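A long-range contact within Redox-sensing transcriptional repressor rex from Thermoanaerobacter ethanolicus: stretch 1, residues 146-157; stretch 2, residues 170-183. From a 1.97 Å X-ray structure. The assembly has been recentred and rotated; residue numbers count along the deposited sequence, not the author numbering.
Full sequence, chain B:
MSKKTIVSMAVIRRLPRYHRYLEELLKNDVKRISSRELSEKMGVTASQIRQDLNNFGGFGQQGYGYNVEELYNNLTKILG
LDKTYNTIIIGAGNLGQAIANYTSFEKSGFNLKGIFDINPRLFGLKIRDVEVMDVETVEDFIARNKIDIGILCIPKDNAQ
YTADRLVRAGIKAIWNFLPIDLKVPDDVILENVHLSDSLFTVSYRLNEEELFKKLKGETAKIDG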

# COMPACT_ATOMS: atom_id res chain seq x y z
N LYS B 146 -24.87 10.92 -1.24
CA LYS B 146 -24.28 10.71 0.09
C LYS B 146 -22.93 10.00 -0.02
O LYS B 146 -22.73 8.95 0.57
CB LYS B 146 -25.22 9.92 1.02
CG LYS B 146 -26.71 10.31 0.86
CD LYS B 146 -27.61 9.48 1.80
CE LYS B 146 -29.06 9.51 1.35
NZ LYS B 146 -29.80 8.36 1.94
N ILE B 147 -22.03 10.54 -0.83
CA ILE B 147 -20.69 9.91 -1.00
C ILE B 147 -19.81 10.16 0.22
O ILE B 147 -19.60 11.30 0.62
CB ILE B 147 -20.00 10.42 -2.26
CG1 ILE B 147 -20.92 10.23 -3.46
CG2 ILE B 147 -18.62 9.71 -2.46
CD1 ILE B 147 -21.31 8.77 -3.71
N ASP B 148 -19.21 9.08 0.71
CA ASP B 148 -18.34 9.12 1.85
C ASP B 148 -16.88 9.27 1.42
O ASP B 148 -16.18 10.01 2.05
CB ASP B 148 -18.50 7.84 2.66
CG ASP B 148 -19.94 7.68 3.22
OD1 ASP B 148 -20.40 8.65 3.85
OD2 ASP B 148 -20.63 6.70 2.86
N ILE B 149 -16.43 8.48 0.43
CA ILE B 149 -14.98 8.34 0.16
C ILE B 149 -14.72 8.74 -1.30
O ILE B 149 -15.45 8.27 -2.18
CB ILE B 149 -14.47 6.91 0.39
CG1 ILE B 149 -14.72 6.45 1.84
CG2 ILE B 149 -12.96 6.81 -0.01
CD1 ILE B 149 -14.49 4.89 2.04
N GLY B 150 -13.85 9.71 -1.55
CA GLY B 150 -13.43 10.03 -2.95
C GLY B 150 -12.05 9.37 -3.14
O GLY B 150 -11.11 9.55 -2.34
N ILE B 151 -11.92 8.54 -4.16
CA ILE B 151 -10.63 7.89 -4.42
C ILE B 151 -9.97 8.59 -5.59
O ILE B 151 -10.63 8.74 -6.65
CB ILE B 151 -10.90 6.44 -4.80
CG1 ILE B 151 -11.71 5.78 -3.68
CG2 ILE B 151 -9.54 5.69 -5.18
CD1 ILE B 151 -12.22 4.35 -3.98
N LEU B 152 -8.73 9.06 -5.42
CA LEU B 152 -8.09 9.90 -6.41
C LEU B 152 -7.13 9.08 -7.24
O LEU B 152 -6.16 8.52 -6.68
CB LEU B 152 -7.33 11.11 -5.81
CG LEU B 152 -8.06 12.17 -4.98
CD1 LEU B 152 -7.00 13.22 -4.52
CD2 LEU B 152 -9.17 12.86 -5.78
N CYS B 153 -7.44 8.93 -8.53
CA CYS B 153 -6.59 8.13 -9.46
C CYS B 153 -6.27 8.99 -10.70
O CYS B 153 -6.35 8.54 -11.84
CB CYS B 153 -7.42 6.93 -9.88
SG CYS B 153 -7.73 5.77 -8.51
N ILE B 154 -6.10 10.28 -10.49
CA ILE B 154 -5.84 11.18 -11.61
C ILE B 154 -4.39 11.62 -11.63
O ILE B 154 -3.64 11.36 -10.67
CB ILE B 154 -6.68 12.44 -11.47
CG1 ILE B 154 -6.85 12.84 -10.00
CG2 ILE B 154 -8.03 12.22 -12.14
CD1 ILE B 154 -7.30 14.26 -9.94
N PRO B 155 -3.95 12.32 -12.70
CA PRO B 155 -2.56 12.79 -12.67
C PRO B 155 -2.37 13.88 -11.61
O PRO B 155 -3.34 14.45 -11.15
CB PRO B 155 -2.35 13.38 -14.07
CG PRO B 155 -3.55 13.03 -14.87
CD PRO B 155 -4.66 12.77 -13.91
N LYS B 156 -1.12 14.18 -11.25
CA LYS B 156 -0.85 15.25 -10.26
C LYS B 156 -1.29 16.64 -10.68
O LYS B 156 -1.58 17.50 -9.84
CB LYS B 156 0.64 15.28 -9.96
CG LYS B 156 1.19 13.89 -9.67
CD LYS B 156 2.69 13.97 -9.47
CE LYS B 156 3.29 14.98 -10.44
NZ LYS B 156 4.71 15.23 -10.12
N ASP B 157 -1.33 16.85 -12.00
CA ASP B 157 -1.82 18.07 -12.63
C ASP B 157 -2.87 18.86 -11.82
O ASP B 157 -2.52 19.78 -11.08
CB ASP B 157 -2.36 17.77 -14.04
CG ASP B 157 -1.24 17.63 -15.07
OD1 ASP B 157 -0.82 18.68 -15.61
OD2 ASP B 157 -0.80 16.49 -15.35
N GLY B 170 -18.46 18.36 0.58
CA GLY B 170 -18.81 17.60 1.77
C GLY B 170 -18.23 16.21 1.90
O GLY B 170 -18.73 15.40 2.66
N ILE B 171 -17.22 15.89 1.09
CA ILE B 171 -16.63 14.53 1.18
C ILE B 171 -16.08 14.28 2.58
O ILE B 171 -15.60 15.19 3.26
CB ILE B 171 -15.50 14.31 0.09
CG1 ILE B 171 -15.36 12.81 -0.24
CG2 ILE B 171 -14.13 14.83 0.54
CD1 ILE B 171 -16.35 12.40 -1.23
N LYS B 172 -16.12 13.03 3.05
CA LYS B 172 -15.61 12.77 4.43
C LYS B 172 -14.19 12.20 4.46
O LYS B 172 -13.48 12.31 5.47
CB LYS B 172 -16.51 11.81 5.21
CG LYS B 172 -18.01 12.29 5.32
CD LYS B 172 -18.80 11.22 6.14
CE LYS B 172 -20.23 11.69 6.49
NZ LYS B 172 -21.02 11.93 5.25
N ALA B 173 -13.79 11.56 3.36
CA ALA B 173 -12.46 10.95 3.30
C ALA B 173 -12.03 10.91 1.84
O ALA B 173 -12.89 10.76 0.93
CB ALA B 173 -12.58 9.50 3.75
N ILE B 174 -10.71 10.92 1.68
CA ILE B 174 -10.07 10.80 0.40
C ILE B 174 -9.02 9.72 0.48
O ILE B 174 -8.17 9.70 1.41
CB ILE B 174 -9.39 12.15 -0.00
CG1 ILE B 174 -10.52 13.15 -0.35
CG2 ILE B 174 -8.46 11.93 -1.23
CD1 ILE B 174 -10.01 14.57 -0.65
N TRP B 175 -9.10 8.79 -0.48
CA TRP B 175 -8.07 7.74 -0.60
C TRP B 175 -7.22 8.12 -1.81
O TRP B 175 -7.67 8.11 -2.96
CB TRP B 175 -8.76 6.37 -0.75
CG TRP B 175 -7.88 5.19 -0.51
CD1 TRP B 175 -6.79 5.13 0.33
CD2 TRP B 175 -8.01 3.89 -1.08
NE1 TRP B 175 -6.26 3.84 0.36
CE2 TRP B 175 -6.98 3.07 -0.53
CE3 TRP B 175 -8.92 3.31 -1.96
CZ2 TRP B 175 -6.78 1.75 -0.91
CZ3 TRP B 175 -8.74 1.97 -2.33
CH2 TRP B 175 -7.71 1.19 -1.75
N ASN B 176 -5.98 8.53 -1.55
CA ASN B 176 -5.21 9.25 -2.57
C ASN B 176 -4.11 8.33 -3.15
O ASN B 176 -3.21 7.99 -2.43
CB ASN B 176 -4.51 10.46 -1.92
CG ASN B 176 -3.54 11.17 -2.87
OD1 ASN B 176 -3.75 11.20 -4.10
ND2 ASN B 176 -2.44 11.68 -2.31
N PHE B 177 -4.21 7.94 -4.42
CA PHE B 177 -3.16 7.11 -5.06
C PHE B 177 -2.00 7.88 -5.71
O PHE B 177 -1.08 7.27 -6.26
CB PHE B 177 -3.76 6.22 -6.12
CG PHE B 177 -4.44 5.02 -5.54
CD1 PHE B 177 -3.73 3.84 -5.37
CD2 PHE B 177 -5.71 5.16 -4.99
CE1 PHE B 177 -4.32 2.72 -4.78
CE2 PHE B 177 -6.32 4.05 -4.41
CZ PHE B 177 -5.62 2.85 -4.28
N LEU B 178 -2.09 9.20 -5.71
CA LEU B 178 -1.05 9.98 -6.35
C LEU B 178 0.12 10.14 -5.42
O LEU B 178 -0.08 10.41 -4.24
CB LEU B 178 -1.51 11.36 -6.76
CG LEU B 178 -2.94 11.82 -7.07
CD1 LEU B 178 -2.76 12.97 -8.08
CD2 LEU B 178 -3.95 10.78 -7.56
N PRO B 179 1.33 10.07 -5.99
CA PRO B 179 2.55 10.05 -5.22
C PRO B 179 2.86 11.43 -4.68
O PRO B 179 4.03 11.79 -4.63
CB PRO B 179 3.61 9.65 -6.26
CG PRO B 179 3.12 10.25 -7.54
CD PRO B 179 1.60 10.12 -7.44
N ILE B 180 1.85 12.17 -4.25
CA ILE B 180 2.00 13.49 -3.61
C ILE B 180 1.04 13.67 -2.41
O ILE B 180 -0.09 13.23 -2.45
CB ILE B 180 1.70 14.56 -4.64
CG1 ILE B 180 2.95 14.78 -5.50
CG2 ILE B 180 1.21 15.85 -3.99
CD1 ILE B 180 2.66 15.62 -6.72
N ASP B 181 1.51 14.32 -1.36
CA ASP B 181 0.72 14.50 -0.15
C ASP B 181 -0.18 15.77 -0.17
O ASP B 181 0.29 16.91 -0.02
CB ASP B 181 1.60 14.39 1.09
CG ASP B 181 2.05 12.94 1.37
OD1 ASP B 181 1.92 12.05 0.49
OD2 ASP B 181 2.51 12.66 2.49
N LEU B 182 -1.49 15.52 -0.34
CA LEU B 182 -2.52 16.56 -0.49
C LEU B 182 -2.84 17.33 0.80
O LEU B 182 -2.59 16.82 1.87
CB LEU B 182 -3.81 15.94 -1.03
CG LEU B 182 -3.62 15.26 -2.38
CD1 LEU B 182 -4.93 14.63 -2.75
CD2 LEU B 182 -3.16 16.22 -3.47
N LYS B 183 -3.40 18.53 0.68
CA LYS B 183 -3.82 19.32 1.82
C LYS B 183 -5.35 19.22 1.94
O LYS B 183 -6.04 19.56 0.97
CB LYS B 183 -3.48 20.79 1.59
CG LYS B 183 -1.99 21.11 1.50
CD LYS B 183 -1.14 20.22 2.40
CE LYS B 183 0.33 20.28 1.97
NZ LYS B 183 0.76 21.71 1.83
O HOH W 1 -20.61 13.18 2.16

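Two parallel strands, one ending at Leu152 and the other running from Ala173 to Asn176, lie side by side and form the frame of this contact. Leu152 and Leu178 have the most surface covered by the other stretch. Leu152 ends its strand; Leu178 lies in the loop just after the other.

Leu152 works through backbone and side chain alike. Its N donates to Trp175 O at 2.8 Å, and its O accepts from Phe177 N at 3.0 Å. These bonds continue the ladder through Gly150, whose N donates to Ala173 O at 2.9 Å and whose O accepts from Trp175 N at 2.8 Å. Gly150 and Leu152 thus each bond on both sides of their partner, as parallel pairing requires. The side chain of Leu152 lies on the same sheet face as Ile174 and Asn176. Its CG is 3.8 Å from Ile174 CG2. Its CD1 comes within 3.1 Å of Leu182 CD1, a very tight apolar approach.

Leu178 points toward stretch 1 and packs against Leu152 and the loop that follows it. Its CD2 is 3.8 Å from Leu152 CB, and its CD1 is 3.7 Å from Lys156 CA. Its chi1 of -25° lies between wells. Asn176 OD1 accepts from Leu178 N at 3.1 Å, which ties the backbone here to the strand end. Beyond Leu178, Lys156 CD lies 3.2 Å from Ile180 CD1, but Lys156 is poorly ordered.

The other face carries Ile149, Ile151, Ala173 and Trp175. Ile151 CD1 meets the edge of the Trp175 ring, 4.0 Å from CE3.

At the start of the pairing, Asp148 O accepts from Lys172 N at 3.2 Å and, weakly, from Ala173 N at 3.1 Å. The side chains add a long salt bridge, Asp148 OD1 to Lys172 NZ at 3.6 Å. One water donates to both Ile147 O and Gly170 O, bridging the stretches.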